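Local coordinates for phytochromobilin synthase (Solanum lycopersicum, PDB 6KME), which binds biliverdin IX alpha and probably catalyses its ferredoxin-dependent reduction to phytochromobilin, the chromophore precursor of plant phytochromes, at residues T168-S171 and L172-F175. The protein carries 1 engineered substitution. Sequence-based numbering, arbitrary orientation. Where two conformers were deposited one is given.
With BLA (biliverdine IX alpha), chain B.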
loop_
_atom_site.group_PDB
_atom_site.type_symbol
_atom_site.label_atom_id
_atom_site.label_comp_id
_atom_site.label_asym_id
_atom_site.label_seq_id
_atom_site.Cartn_x
_atom_site.Cartn_y
_atom_site.Cartn_z
ATOM N N THR A 168 -4.722 3.963 -13.399
ATOM C CA THR A 168 -5.160 5.256 -12.878
ATOM C C THR A 168 -3.979 6.222 -12.746
ATOM O O THR A 168 -2.995 5.921 -12.058
ATOM C CB THR A 168 -5.833 5.021 -11.518
ATOM O OG1 THR A 168 -7.034 4.256 -11.705
ATOM C CG2 THR A 168 -6.148 6.337 -10.771
ATOM N N SER A 169 -4.040 7.367 -13.456
ATOM C CA SER A 169 -2.860 8.234 -13.522
ATOM C C SER A 169 -2.520 8.827 -12.157
ATOM O O SER A 169 -1.340 8.992 -11.827
ATOM C CB SER A 169 -3.063 9.359 -14.540
ATOM O OG SER A 169 -2.944 8.885 -15.875
ATOM N N GLU A 170 -3.539 9.145 -11.352
ATOM C CA GLU A 170 -3.314 9.702 -10.019
ATOM C C GLU A 170 -2.590 8.726 -9.092
ATOM O O GLU A 170 -1.997 9.160 -8.096
ATOM C CB GLU A 170 -4.652 10.130 -9.397
ATOM C CG GLU A 170 -5.306 11.336 -10.081
ATOM C CD GLU A 170 -6.174 10.963 -11.304
ATOM O OE1 GLU A 170 -6.132 9.802 -11.753
ATOM O OE2 GLU A 170 -6.928 11.830 -11.792
ATOM N N SER A 171 -2.625 7.421 -9.389
ATOM C CA SER A 171 -1.928 6.450 -8.547
ATOM C C SER A 171 -0.414 6.620 -8.616
ATOM O O SER A 171 0.283 6.351 -7.624
ATOM C CB SER A 171 -2.325 5.022 -8.937
ATOM O OG SER A 171 -3.698 4.785 -8.647
ATOM N N LEU A 172 0.113 7.109 -9.747
ATOM C CA LEU A 172 1.559 7.275 -9.878
ATOM C C LEU A 172 2.108 8.314 -8.912
ATOM O O LEU A 172 3.291 8.259 -8.558
ATOM C CB LEU A 172 1.940 7.666 -11.305
ATOM C CG LEU A 172 2.267 6.589 -12.344
ATOM C CD1 LEU A 172 3.277 7.167 -13.322
ATOM C CD2 LEU A 172 2.809 5.320 -11.753
ATOM N N ARG A 173 1.284 9.284 -8.502
ATOM C CA ARG A 173 1.682 10.259 -7.486
ATOM C C ARG A 173 2.247 9.582 -6.245
ATOM O O ARG A 173 3.025 10.190 -5.503
ATOM C CB ARG A 173 0.480 11.136 -7.078
ATOM C CG ARG A 173 -0.195 11.916 -8.222
ATOM C CD ARG A 173 -1.581 12.510 -7.847
ATOM N NE ARG A 173 -2.155 13.284 -8.961
ATOM C CZ ARG A 173 -3.315 13.942 -8.919
ATOM N NH1 ARG A 173 -4.049 13.924 -7.811
ATOM N NH2 ARG A 173 -3.751 14.617 -9.990
ATOM N N PHE A 174 1.842 8.334 -5.991
ATOM C CA PHE A 174 2.154 7.632 -4.755
ATOM C C PHE A 174 3.145 6.483 -4.923
ATOM O O PHE A 174 3.496 5.843 -3.927
ATOM C CB PHE A 174 0.848 7.122 -4.116
ATOM C CG PHE A 174 -0.179 8.206 -3.909
ATOM C CD1 PHE A 174 -0.054 9.110 -2.851
ATOM C CD2 PHE A 174 -1.244 8.360 -4.800
ATOM C CE1 PHE A 174 -0.987 10.131 -2.662
ATOM C CE2 PHE A 174 -2.189 9.379 -4.615
ATOM C CZ PHE A 174 -2.058 10.265 -3.543
ATOM N N PHE A 175 3.618 6.206 -6.134
ATOM C CA PHE A 175 4.483 5.053 -6.357
ATOM C C PHE A 175 5.946 5.482 -6.428
ATOM O O PHE A 175 6.265 6.596 -6.848
ATOM C CB PHE A 175 4.098 4.316 -7.645
ATOM C CG PHE A 175 2.803 3.548 -7.552
ATOM C CD1 PHE A 175 2.155 3.374 -6.329
ATOM C CD2 PHE A 175 2.236 2.987 -8.690
ATOM C CE1 PHE A 175 0.971 2.667 -6.245
ATOM C CE2 PHE A 175 1.034 2.266 -8.611
ATOM C CZ PHE A 175 0.411 2.109 -7.394
HETATM C CHA BLA B . -6.944 -3.410 -9.534
HETATM N NA BLA B . -5.383 -2.288 -7.794
HETATM C C1A BLA B . -5.870 -2.424 -9.105
HETATM C C2A BLA B . -5.171 -1.443 -9.936
HETATM C C3A BLA B . -4.250 -0.714 -9.061
HETATM C C4A BLA B . -4.402 -1.255 -7.741
HETATM C CMA BLA B . -3.265 0.404 -9.412
HETATM C CAA BLA B . -5.464 -1.271 -11.453
HETATM C CBA BLA B . -6.706 -0.438 -11.623
HETATM C CGA BLA B . -6.345 1.091 -11.689
HETATM O O1A BLA B . -5.514 1.304 -12.522
HETATM O O2A BLA B . -6.964 1.757 -10.912
HETATM C CHB BLA B . -3.656 -0.873 -6.455
HETATM N NB BLA B . -3.523 1.552 -6.532
HETATM C C1B BLA B . -3.380 0.336 -5.825
HETATM C C2B BLA B . -2.475 0.773 -4.595
HETATM C C3B BLA B . -2.397 2.160 -4.533
HETATM C C4B BLA B . -3.125 2.692 -5.769
HETATM C CMB BLA B . -2.057 -0.256 -3.561
HETATM O OB BLA B . -3.405 3.826 -6.121
HETATM C CAB BLA B . -1.781 3.245 -3.685
HETATM C CBB BLA B . -1.792 4.597 -3.627
HETATM N NC BLA B . -7.214 -4.971 -4.474
HETATM C C1C BLA B . -6.647 -4.840 -3.186
HETATM C C2C BLA B . -7.613 -5.562 -2.236
HETATM C C3C BLA B . -8.659 -6.064 -3.011
HETATM C C4C BLA B . -8.425 -5.690 -4.495
HETATM C CMC BLA B . -7.284 -5.593 -0.739
HETATM O OC BLA B . -5.594 -4.231 -3.092
HETATM C CAC BLA B . -9.827 -6.833 -2.504
HETATM C CBC BLA B . -10.534 -6.797 -1.353
HETATM C CHD BLA B . -9.076 -5.876 -5.685
HETATM N ND BLA B . -7.713 -4.467 -7.378
HETATM C C1D BLA B . -8.709 -5.282 -7.033
HETATM C C2D BLA B . -9.588 -5.658 -8.212
HETATM C C3D BLA B . -9.058 -5.021 -9.319
HETATM C C4D BLA B . -7.819 -4.217 -8.826
HETATM C CMD BLA B . -10.782 -6.574 -8.020
HETATM C CAD BLA B . -9.471 -4.989 -10.796
HETATM C CBD BLA B . -10.742 -4.203 -11.057
HETATM C CGD BLA B . -10.612 -2.628 -10.867
HETATM O O1D BLA B . -11.504 -2.193 -10.161
HETATM O O2D BLA B . -9.659 -2.135 -11.457
HETATM O O HOH W 1 -6.648 14.393 -10.856
#
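Ser171 O accepts the backbone N-H of Phe174 and is also touched by two aromatic rings. The bond from Phe174 N to Ser171 O measures 3.0 Å with an N-H...O angle of 160°, while the Phe174 ring meets this oxygen with its edge. Phe175 instead lays a face over it, Ser171 O standing 3.7 Å above the centre of that ring. The same residue serves the substrate: its OG, set anti to the carbonyl carbon (chi1 -66°), donates to BLA OB at 2.7 Å. Successive i+3 to i backbone bonds, among them Leu172 N to Ser169 O and a weak Arg173 N to Glu170 O, make a run of consecutive turns. This connection links strand 167-168 to 180-185, an edge strand of the central antiparallel sheet in the alpha/beta/alpha sandwich of bilin reductases. At its start Thr168 grips a biliverdin propionate twice, through N to BLA O1A and through OG1 to BLA O2A at 2.6 Å. Phe175 CE1 approaches the vinyl carbon BLA CAB at 3.8 Å, and an alanine here would probably leave a gap beside the terminal lactam ring that carries OB and this vinyl group, and strip the cover from Ser171 O. Glu170 CG sits over one guanidinium face of Arg173, 3.5 Å from Arg173 CZ. Glu170 OE1 is hydrogen-bonded to Ser293 OG and OE2 to Ile295 N; OE2 also accepts from a water that weakly accepts from Arg173 NH2.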